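Local coordinates for protein galactose-1-phosphate uridylyltransferase (Pyrobaculum aerophilum str. IM2, PDB 6K9Z) that probably transfers a uridylyl group between UDP-glucose and galactose 1-phosphate, and binds zinc, iron and UDP, at residues 9-14 with 149-154; 121-126 with 142-147; 212-217 with 251-256. The protein carries 1 engineered substitution. All coordinates share one frame; numbering follows the deposited sequence.

Contact 1 of 3, residues 9-14 with 149-154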
loop_
_atom_site.group_PDB
_atom_site.type_symbol
_atom_site.label_atom_id
_atom_site.label_comp_id
_atom_site.label_asym_id
_atom_site.label_seq_id
_atom_site.Cartn_x
_atom_site.Cartn_y
_atom_site.Cartn_z
ATOM N N THR A 9 3.220 -6.815 -11.973
ATOM C CA THR A 9 3.318 -5.415 -11.526
ATOM C C THR A 9 4.753 -4.884 -11.609
ATOM O O THR A 9 4.909 -3.683 -11.563
ATOM C CB THR A 9 2.780 -5.284 -10.098
ATOM O OG1 THR A 9 3.658 -5.974 -9.227
ATOM C CG2 THR A 9 1.401 -5.884 -9.908
ATOM N N GLY A 10 5.750 -5.734 -11.680
ATOM C CA GLY A 10 7.153 -5.280 -11.548
ATOM C C GLY A 10 7.514 -4.968 -10.115
ATOM O O GLY A 10 8.620 -4.423 -9.842
ATOM N N GLU A 11 6.641 -5.234 -9.147
ATOM C CA GLU A 11 7.045 -4.954 -7.768
ATOM C C GLU A 11 8.088 -5.973 -7.326
ATOM O O GLU A 11 8.057 -7.123 -7.757
ATOM C CB GLU A 11 5.831 -4.963 -6.851
ATOM C CG GLU A 11 4.909 -3.818 -7.187
ATOM C CD GLU A 11 3.507 -3.982 -6.618
ATOM O OE1 GLU A 11 2.959 -5.077 -6.754
ATOM O OE2 GLU A 11 2.976 -2.992 -6.115
ATOM N N TYR A 12 8.929 -5.560 -6.385
ATOM C CA TYR A 12 9.965 -6.420 -5.794
ATOM C C TYR A 12 9.549 -6.874 -4.427
ATOM O O TYR A 12 9.021 -6.105 -3.637
ATOM C CB TYR A 12 11.300 -5.669 -5.698
ATOM C CG TYR A 12 11.829 -5.277 -7.045
ATOM C CD1 TYR A 12 12.296 -6.197 -7.984
ATOM C CD2 TYR A 12 11.812 -3.956 -7.391
ATOM C CE1 TYR A 12 12.722 -5.797 -9.236
ATOM C CE2 TYR A 12 12.300 -3.523 -8.606
ATOM C CZ TYR A 12 12.721 -4.447 -9.537
ATOM O OH TYR A 12 13.135 -3.859 -10.673
ATOM N N ILE A 13 9.876 -8.125 -4.107
ATOM C CA ILE A 13 9.710 -8.657 -2.743
ATOM C C ILE A 13 11.103 -9.049 -2.228
ATOM O O ILE A 13 11.762 -9.926 -2.839
ATOM C CB ILE A 13 8.715 -9.834 -2.707
ATOM C CG1 ILE A 13 7.422 -9.475 -3.470
ATOM C CG2 ILE A 13 8.417 -10.251 -1.280
ATOM C CD1 ILE A 13 7.442 -9.826 -4.946
ATOM N N LEU A 14 11.446 -8.529 -1.055
ATOM C CA LEU A 14 12.705 -8.874 -0.344
ATOM C C LEU A 14 12.389 -10.072 0.529
ATOM O O LEU A 14 11.761 -9.933 1.611
ATOM C CB LEU A 14 13.244 -7.659 0.436
ATOM C CG LEU A 14 13.175 -6.303 -0.259
ATOM C CD1 LEU A 14 13.638 -5.166 0.656
ATOM C CD2 LEU A 14 13.932 -6.254 -1.565
ATOM N N VAL A 149 15.507 0.091 -8.169
ATOM C CA VAL A 149 14.758 1.324 -7.847
ATOM C C VAL A 149 13.411 0.905 -7.280
ATOM O O VAL A 149 12.699 0.064 -7.847
ATOM C CB VAL A 149 14.580 2.218 -9.076
ATOM C CG1 VAL A 149 13.734 3.428 -8.761
ATOM C CG2 VAL A 149 15.921 2.619 -9.652
ATOM N N PRO A 150 13.032 1.424 -6.123
ATOM C CA PRO A 150 11.702 1.104 -5.597
ATOM C C PRO A 150 10.571 1.379 -6.590
ATOM O O PRO A 150 10.566 2.438 -7.246
ATOM C CB PRO A 150 11.603 2.046 -4.417
ATOM C CG PRO A 150 13.032 2.251 -3.955
ATOM C CD PRO A 150 13.827 2.304 -5.251
ATOM N N PRO A 151 9.608 0.436 -6.781
ATOM C CA PRO A 151 8.599 0.590 -7.831
ATOM C C PRO A 151 7.825 1.915 -7.799
ATOM O O PRO A 151 7.584 2.456 -8.879
ATOM C CB PRO A 151 7.679 -0.633 -7.665
ATOM C CG PRO A 151 8.656 -1.682 -7.150
ATOM C CD PRO A 151 9.558 -0.923 -6.190
ATOM N N ARG A 152 7.496 2.439 -6.619
ATOM C CA ARG A 152 6.691 3.685 -6.564
ATOM C C ARG A 152 7.535 4.842 -7.108
ATOM O O ARG A 152 7.036 5.661 -7.861
ATOM C CB ARG A 152 6.214 3.974 -5.144
ATOM C CG ARG A 152 5.481 5.312 -5.018
ATOM C CD ARG A 152 4.731 5.594 -3.714
ATOM N NE ARG A 152 3.661 4.657 -3.696
ATOM C CZ ARG A 152 2.534 4.803 -4.339
ATOM N NH1 ARG A 152 2.252 5.924 -4.949
ATOM N NH2 ARG A 152 1.640 3.832 -4.303
ATOM N N VAL A 153 8.829 4.828 -6.789
ATOM C CA VAL A 153 9.752 5.887 -7.279
ATOM C C VAL A 153 9.999 5.675 -8.766
ATOM O O VAL A 153 9.980 6.681 -9.479
ATOM C CB VAL A 153 11.056 5.963 -6.457
ATOM C CG1 VAL A 153 12.010 7.011 -7.064
ATOM C CG2 VAL A 153 10.715 6.261 -4.988
ATOM N N ARG A 154 10.115 4.434 -9.245
ATOM C CA ARG A 154 10.261 4.165 -10.690
ATOM C C ARG A 154 9.070 4.792 -11.423
ATOM O O ARG A 154 9.292 5.371 -12.491
ATOM C CB ARG A 154 10.332 2.678 -11.018
ATOM C CG ARG A 154 10.539 2.361 -12.500
ATOM C CD ARG A 154 10.750 0.876 -12.753
ATOM N NE ARG A 154 12.087 0.308 -12.399
ATOM C CZ ARG A 154 12.422 -0.352 -11.232
ATOM N NH1 ARG A 154 11.556 -0.475 -10.234
ATOM N NH2 ARG A 154 13.648 -0.876 -11.083
#
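Y12 reaches across to helix 151-167 with its ring, whose CD2 and CE2 edge meets P151, V149 and R154. CD2 of Y12 lies 3.9 Å from CG of P151, while V149 O sits at the ring edge, 3.7 Å from CE2 of Y12. The side chain of R154 crosses that of Y12 at about a right angle, with ring and guanidinium planes 59° apart. NH2 of R154 comes 3.1 Å from OH of Y12, but the angle is too poor for a hydrogen bond. The R154 chain bends at chi3 (-76°), which sets NE; NH1 makes a weak 2.7 Å bond to O of V149 in its own segment. P151, just after the N-cap residue P150, also sets its CG against CA of E11. Strand 12-15 is an edge strand of a small antiparallel sheet within its own chain, and a parallel ladder with the second subunit carries that sheet across the dimer interface. An alanine at Y12 would probably open a gap beside P151 CG and leave the R154 guanidinium freer to turn. T9 OG1 accepts from N of E11 in an ST turn, and across the dimer interface R152 of the second subunit pairs with the E11 carboxylate.

Contact 2 of 3, residues 121-126 with 142-147. With UDP (uridine-5'-diphosphate), chain G.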
loop_
_atom_site.group_PDB
_atom_site.type_symbol
_atom_site.label_atom_id
_atom_site.label_comp_id
_atom_site.label_asym_id
_atom_site.label_seq_id
_atom_site.Cartn_x
_atom_site.Cartn_y
_atom_site.Cartn_z
ATOM N N TYR A 121 19.892 2.566 -5.524
ATOM C CA TYR A 121 18.929 3.445 -4.823
ATOM C C TYR A 121 19.275 3.543 -3.339
ATOM O O TYR A 121 19.629 2.540 -2.700
ATOM C CB TYR A 121 17.480 2.977 -5.053
ATOM C CG TYR A 121 16.548 4.136 -4.881
ATOM C CD1 TYR A 121 16.292 5.000 -5.925
ATOM C CD2 TYR A 121 15.961 4.391 -3.636
ATOM C CE1 TYR A 121 15.471 6.098 -5.753
ATOM C CE2 TYR A 121 15.150 5.501 -3.452
ATOM C CZ TYR A 121 14.946 6.369 -4.498
ATOM O OH TYR A 121 14.153 7.464 -4.372
ATOM N N PHE A 122 19.105 4.745 -2.807
ATOM C CA PHE A 122 19.236 5.031 -1.368
ATOM C C PHE A 122 17.833 5.407 -0.893
ATOM O O PHE A 122 17.370 6.520 -1.211
ATOM C CB PHE A 122 20.291 6.113 -1.151
ATOM C CG PHE A 122 20.602 6.409 0.300
ATOM C CD1 PHE A 122 19.789 7.270 1.028
ATOM C CD2 PHE A 122 21.769 5.920 0.880
ATOM C CE1 PHE A 122 20.127 7.609 2.337
ATOM C CE2 PHE A 122 22.117 6.293 2.170
ATOM C CZ PHE A 122 21.305 7.173 2.890
ATOM N N LEU A 123 17.176 4.515 -0.145
ATOM C CA LEU A 123 15.804 4.741 0.344
ATOM C C LEU A 123 15.867 5.057 1.854
ATOM O O LEU A 123 16.141 4.128 2.654
ATOM C CB LEU A 123 14.919 3.516 0.114
ATOM C CG LEU A 123 13.472 3.685 0.610
ATOM C CD1 LEU A 123 12.715 4.705 -0.249
ATOM C CD2 LEU A 123 12.735 2.358 0.597
ATOM N N PHE A 124 15.565 6.298 2.231
ATOM C CA PHE A 124 15.442 6.743 3.644
ATOM C C PHE A 124 13.956 6.805 4.007
ATOM O O PHE A 124 13.192 7.454 3.256
ATOM C CB PHE A 124 16.111 8.113 3.769
ATOM C CG PHE A 124 15.993 8.754 5.113
ATOM C CD1 PHE A 124 16.489 8.140 6.223
ATOM C CD2 PHE A 124 15.502 10.041 5.254
ATOM C CE1 PHE A 124 16.364 8.699 7.470
ATOM C CE2 PHE A 124 15.419 10.638 6.511
ATOM C CZ PHE A 124 15.842 9.953 7.626
ATOM N N PHE A 125 13.548 6.179 5.105
ATOM C CA PHE A 125 12.133 6.201 5.526
ATOM C C PHE A 125 12.051 6.144 7.039
ATOM O O PHE A 125 13.030 5.806 7.693
ATOM C CB PHE A 125 11.295 5.113 4.857
ATOM C CG PHE A 125 11.663 3.709 5.206
ATOM C CD1 PHE A 125 12.714 3.082 4.557
ATOM C CD2 PHE A 125 10.979 3.028 6.204
ATOM C CE1 PHE A 125 13.029 1.765 4.850
ATOM C CE2 PHE A 125 11.318 1.731 6.528
ATOM C CZ PHE A 125 12.347 1.092 5.863
ATOM N N ARG A 126 10.874 6.525 7.553
ATOM C CA ARG A 126 10.663 6.539 8.994
ATOM C C ARG A 126 9.242 6.069 9.226
ATOM O O ARG A 126 8.338 6.639 8.643
ATOM C CB ARG A 126 10.942 7.924 9.561
ATOM C CG ARG A 126 10.980 7.982 11.093
ATOM C CD ARG A 126 11.257 9.425 11.594
ATOM N NE ARG A 126 11.810 9.419 12.930
ATOM C CZ ARG A 126 11.097 9.311 14.067
ATOM N NH1 ARG A 126 9.767 9.233 14.033
ATOM N NH2 ARG A 126 11.718 9.191 15.237
ATOM N N GLN A 142 15.244 4.459 9.031
ATOM C CA GLN A 142 15.830 3.315 8.326
ATOM C C GLN A 142 16.373 3.803 6.988
ATOM O O GLN A 142 15.802 4.704 6.381
ATOM C CB GLN A 142 14.811 2.173 8.164
ATOM C CG GLN A 142 14.405 1.496 9.487
ATOM C CD GLN A 142 13.623 0.234 9.244
ATOM O OE1 GLN A 142 14.122 -0.781 8.707
ATOM N NE2 GLN A 142 12.380 0.288 9.652
ATOM N N ILE A 143 17.434 3.141 6.551
ATOM C CA ILE A 143 17.939 3.258 5.163
ATOM C C ILE A 143 18.023 1.858 4.533
ATOM O O ILE A 143 18.621 0.965 5.152
ATOM C CB ILE A 143 19.327 3.915 5.159
ATOM C CG1 ILE A 143 19.322 5.343 5.721
ATOM C CG2 ILE A 143 19.867 3.893 3.728
ATOM C CD1 ILE A 143 20.658 5.802 6.261
ATOM N N TYR A 144 17.495 1.696 3.323
ATOM C CA TYR A 144 17.803 0.530 2.479
ATOM C C TYR A 144 18.632 1.063 1.326
ATOM O O TYR A 144 18.166 1.983 0.615
ATOM C CB TYR A 144 16.561 -0.150 1.927
ATOM C CG TYR A 144 15.596 -0.805 2.886
ATOM C CD1 TYR A 144 15.934 -1.181 4.186
ATOM C CD2 TYR A 144 14.296 -1.076 2.448
ATOM C CE1 TYR A 144 15.019 -1.805 5.015
ATOM C CE2 TYR A 144 13.382 -1.714 3.271
ATOM C CZ TYR A 144 13.743 -2.081 4.555
ATOM O OH TYR A 144 12.867 -2.678 5.398
ATOM N N ILE A 145 19.815 0.519 1.151
ATOM C CA ILE A 145 20.643 0.741 -0.060
ATOM C C ILE A 145 20.389 -0.489 -0.930
ATOM O O ILE A 145 20.704 -1.595 -0.497
ATOM C CB ILE A 145 22.129 0.913 0.330
ATOM C CG1 ILE A 145 22.300 2.126 1.255
ATOM C CG2 ILE A 145 22.960 1.082 -0.906
ATOM C CD1 ILE A 145 23.660 2.348 1.818
ATOM N N LEU A 146 19.757 -0.277 -2.066
ATOM C CA LEU A 146 19.165 -1.359 -2.861
ATOM C C LEU A 146 19.809 -1.491 -4.232
ATOM O O LEU A 146 20.229 -0.496 -4.839
ATOM C CB LEU A 146 17.683 -1.056 -3.046
ATOM C CG LEU A 146 16.850 -0.947 -1.767
ATOM C CD1 LEU A 146 15.576 -0.185 -2.078
ATOM C CD2 LEU A 146 16.597 -2.323 -1.213
ATOM N N PRO A 147 19.721 -2.698 -4.813
ATOM C CA PRO A 147 20.178 -2.936 -6.174
ATOM C C PRO A 147 19.132 -2.616 -7.252
ATOM O O PRO A 147 19.454 -2.849 -8.410
ATOM C CB PRO A 147 20.472 -4.449 -6.154
ATOM C CG PRO A 147 19.403 -4.985 -5.230
ATOM C CD PRO A 147 19.213 -3.926 -4.174
HETATM N N1 UDP G . 16.167 -3.691 14.683
HETATM C C2 UDP G . 17.548 -3.904 14.790
HETATM N N3 UDP G . 18.074 -4.481 15.865
HETATM C C4 UDP G . 17.281 -4.896 16.829
HETATM C C5 UDP G . 15.923 -4.740 16.765
HETATM C C6 UDP G . 15.395 -4.133 15.652
HETATM O O2 UDP G . 18.333 -3.550 13.958
HETATM O O4 UDP G . 17.761 -5.419 17.818
HETATM C "C1'" UDP G . 15.520 -3.121 13.519
HETATM C "C2'" UDP G . 14.666 -4.299 13.050
HETATM O "O2'" UDP G . 15.318 -5.450 12.559
HETATM C "C3'" UDP G . 13.779 -3.680 12.014
HETATM C "C4'" UDP G . 13.501 -2.369 12.609
HETATM O "O4'" UDP G . 14.443 -2.208 13.677
HETATM O "O3'" UDP G . 14.338 -3.572 10.750
HETATM C "C5'" UDP G . 12.040 -2.630 12.928
HETATM O "O5'" UDP G . 11.253 -2.842 11.726
HETATM P PA UDP G . 11.088 -4.103 10.675
HETATM O O1A UDP G . 11.166 -5.461 11.340
HETATM O O2A UDP G . 9.697 -3.939 10.152
HETATM O O3A UDP G . 12.214 -3.862 9.518
HETATM P PB UDP G . 12.859 -4.737 8.406
HETATM O O1B UDP G . 13.481 -5.710 9.197
HETATM O O2B UDP G . 13.770 -3.889 7.622
HETATM O O3B UDP G . 11.812 -5.311 7.649
#
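Six backbone hydrogen bonds tie 121-126 to 142-147, two in each of the hydrogen-bonded pairs Y121-L146, L123-Y144 and F125-Q142. L123 N to Y144 O is 2.8 Å and nearly straight at 169°, whereas Y121 N to L146 O stretches to 3.2 Å. In the non-hydrogen-bonded pairs between them the strands close to a CA-CA distance of 4.5 Å at F124 and I143. This is an antiparallel beta hairpin in the interior of the nine-stranded half-barrel sheet, strand 76-81 continuing it beyond 140-146 and strand 247-252 beyond 121-128. On the face bearing F125, Q142 and Y144, aromatic contacts join the two strands. CG of F125 takes the crowded position between backbone N and carbonyl carbon (chi1 65°), and the ring edge meets the Y144 face in a T-shaped pair with centroids 5.0 Å apart. CB of Q142 covers a face of the F125 ring in a CH-pi contact. On the other face of the sheet, CG2 of I143 sits over the F122 ring, 3.8 Å from its centroid, and helix 96-114 packs against F122 and F124. A side-chain hydrogen bond goes to the ligand: OH of Y144 donates to O2B of UDP at 2.7 Å, and N50 and R51 also bond the nucleotide.

Contact 3 of 3, residues 212-217 with 251-256. With FE (Fe (III) ion), chain E.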
loop_
_atom_site.group_PDB
_atom_site.type_symbol
_atom_site.label_atom_id
_atom_site.label_comp_id
_atom_site.label_asym_id
_atom_site.label_seq_id
_atom_site.Cartn_x
_atom_site.Cartn_y
_atom_site.Cartn_z
ATOM N N ARG A 212 16.501 20.249 -6.788
ATOM C CA ARG A 212 17.516 19.290 -6.319
ATOM C C ARG A 212 16.923 17.903 -6.522
ATOM O O ARG A 212 15.711 17.764 -6.247
ATOM C CB ARG A 212 17.752 19.491 -4.835
ATOM C CG ARG A 212 18.141 20.918 -4.446
ATOM C CD ARG A 212 19.472 21.290 -4.935
ATOM N NE ARG A 212 19.957 22.525 -4.291
ATOM C CZ ARG A 212 20.971 23.232 -4.749
ATOM N NH1 ARG A 212 21.551 22.878 -5.879
ATOM N NH2 ARG A 212 21.383 24.319 -4.126
ATOM N N SER A 213 17.727 16.937 -6.942
ATOM C CA SER A 213 17.225 15.550 -7.116
ATOM C C SER A 213 17.890 14.538 -6.183
ATOM O O SER A 213 17.312 13.413 -6.055
ATOM C CB SER A 213 17.359 15.123 -8.567
ATOM O OG SER A 213 18.662 15.338 -9.043
ATOM N N LEU A 214 19.045 14.846 -5.588
ATOM C CA LEU A 214 19.711 13.964 -4.606
ATOM C C LEU A 214 19.866 14.731 -3.305
ATOM O O LEU A 214 20.191 15.909 -3.325
ATOM C CB LEU A 214 21.083 13.464 -5.078
ATOM C CG LEU A 214 21.117 12.564 -6.302
ATOM C CD1 LEU A 214 22.579 12.384 -6.728
ATOM C CD2 LEU A 214 20.433 11.231 -6.078
ATOM N N LEU A 215 19.686 14.021 -2.185
ATOM C CA LEU A 215 19.900 14.587 -0.839
ATOM C C LEU A 215 21.310 15.184 -0.758
ATOM O O LEU A 215 21.546 16.141 0.004
ATOM C CB LEU A 215 19.700 13.455 0.182
ATOM C CG LEU A 215 19.773 13.863 1.653
ATOM C CD1 LEU A 215 18.571 14.697 2.047
ATOM C CD2 LEU A 215 19.876 12.627 2.523
ATOM N N THR A 216 22.256 14.571 -1.454
ATOM C CA THR A 216 23.686 14.959 -1.393
ATOM C C THR A 216 23.947 16.264 -2.146
ATOM O O THR A 216 25.048 16.810 -1.953
ATOM C CB THR A 216 24.555 13.808 -1.903
ATOM O OG1 THR A 216 24.018 13.399 -3.154
ATOM C CG2 THR A 216 24.509 12.634 -0.944
ATOM N N GLU A 217 22.994 16.779 -2.902
ATOM C CA GLU A 217 23.138 18.094 -3.560
ATOM C C GLU A 217 22.815 19.207 -2.583
ATOM O O GLU A 217 23.119 20.374 -2.929
ATOM C CB GLU A 217 22.193 18.260 -4.727
ATOM C CG GLU A 217 22.550 17.453 -5.953
ATOM C CD GLU A 217 21.450 17.624 -6.975
ATOM O OE1 GLU A 217 20.375 17.085 -6.744
ATOM O OE2 GLU A 217 21.635 18.404 -7.948
ATOM N N LEU A 251 11.569 9.543 1.738
ATOM C CA LEU A 251 12.323 10.437 0.833
ATOM C C LEU A 251 12.265 9.875 -0.585
ATOM O O LEU A 251 12.824 8.806 -0.822
ATOM C CB LEU A 251 13.770 10.542 1.293
ATOM C CG LEU A 251 14.701 11.324 0.352
ATOM C CD1 LEU A 251 14.096 12.695 0.059
ATOM C CD2 LEU A 251 16.096 11.448 0.966
ATOM N N HIS A 252 11.633 10.587 -1.490
ATOM C CA HIS A 252 11.581 10.274 -2.938
ATOM C C HIS A 252 12.692 11.112 -3.570
ATOM O O HIS A 252 12.544 12.341 -3.595
ATOM C CB HIS A 252 10.199 10.620 -3.473
ATOM C CG HIS A 252 9.174 9.609 -3.111
ATOM N ND1 HIS A 252 7.855 9.726 -3.520
ATOM C CD2 HIS A 252 9.302 8.428 -2.471
ATOM C CE1 HIS A 252 7.199 8.652 -3.097
ATOM N NE2 HIS A 252 8.030 7.829 -2.438
ATOM N N GLN A 253 13.750 10.446 -4.034
ATOM C CA GLN A 253 14.851 11.149 -4.727
ATOM C C GLN A 253 15.220 10.365 -5.980
ATOM O O GLN A 253 14.750 9.251 -6.214
ATOM C CB GLN A 253 16.006 11.382 -3.766
ATOM C CG GLN A 253 16.705 10.123 -3.305
ATOM C CD GLN A 253 17.945 10.429 -2.497
ATOM O OE1 GLN A 253 18.667 11.364 -2.797
ATOM N NE2 GLN A 253 18.225 9.630 -1.483
ATOM N N ALA A 254 16.104 10.920 -6.767
ATOM C CA ALA A 254 16.678 10.208 -7.909
ATOM C C ALA A 254 17.396 8.937 -7.470
ATOM O O ALA A 254 17.997 8.808 -6.388
ATOM C CB ALA A 254 17.638 11.091 -8.644
ATOM N N PRO A 255 17.490 7.989 -8.417
ATOM C CA PRO A 255 18.403 6.879 -8.225
ATOM C C PRO A 255 19.841 7.386 -8.092
ATOM O O PRO A 255 20.152 8.479 -8.600
ATOM C CB PRO A 255 18.248 6.007 -9.451
ATOM C CG PRO A 255 16.960 6.526 -10.095
ATOM C CD PRO A 255 16.884 8.015 -9.764
ATOM N N LEU A 256 20.700 6.540 -7.522
ATOM C CA LEU A 256 22.150 6.811 -7.472
ATOM C C LEU A 256 22.716 6.547 -8.854
ATOM O O LEU A 256 22.240 5.667 -9.573
ATOM C CB LEU A 256 22.783 5.923 -6.410
ATOM C CG LEU A 256 22.138 6.047 -5.038
ATOM C CD1 LEU A 256 22.968 5.313 -4.012
ATOM C CD2 LEU A 256 21.934 7.504 -4.625
HETATM FE FE FE E . 6.678 11.242 -4.678
HETATM O O HOH W 1 5.117 12.431 -5.749
#
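Q253 places CG between its backbone N and carbonyl carbon (chi1 67°), and the chain then runs extended, carrying its amide to the 212-217 loop. There OE1 of Q253 accepts from N of L215 at 2.9 Å, the donor tilted 29° from the plane of the amide carbonyl. A second bond runs the other way: N of A254 donates to O of S213, also at 2.9 Å. Between these two bonds lies L214, its side chain crossing that of Q253 at about a right angle. CD2 of L214 touches O of A254 at 3.4 Å and packs on CB of A254 at 3.8 Å. Further along, CB of L215 meets CD2 of L251 at 4.2 Å. The loop itself is braced by E217, whose OE1 is gripped by two backbone donors, N of S213 at 2.7 Å and N of L214.

H252 turns away from this packing and binds the iron through ND1 at 2.2 Å, alongside a water, E156, H266 and E268; its NE2 bonds to O of G288 in the second subunit. The contact thus joins the loop before helix 220-240 to the end of strand 247-252 and the loop that follows it, immediately after the iron ligand H252 in the chain. NE2 of Q253 bonds to Q110 of helix 96-114 and to O of F122 in strand 121-128, while P255 packs on L157 of helix 151-167.

In the fold
Along the chain, the residues of contact 2 fall between the two segments of contact 1, and contact 3 comes after both. Contacts 2 and 3 are closest, with centres about 11 Å apart, and meet in one sheet where strands 121-128 and 247-252 are neighbours. That seam joins the N-terminal and C-terminal halves of the chain. Contact 1 lies about 13 Å from contact 2 and about 17 Å from contact 3, centre to centre. Y121 connects all three: P150 and V153 pack on its ring, and its OH probably hydrogen-bonds O of Q253. V153 also touches H252, linking helix 151-167 to the iron site, while contact 2 reaches the UDP pocket.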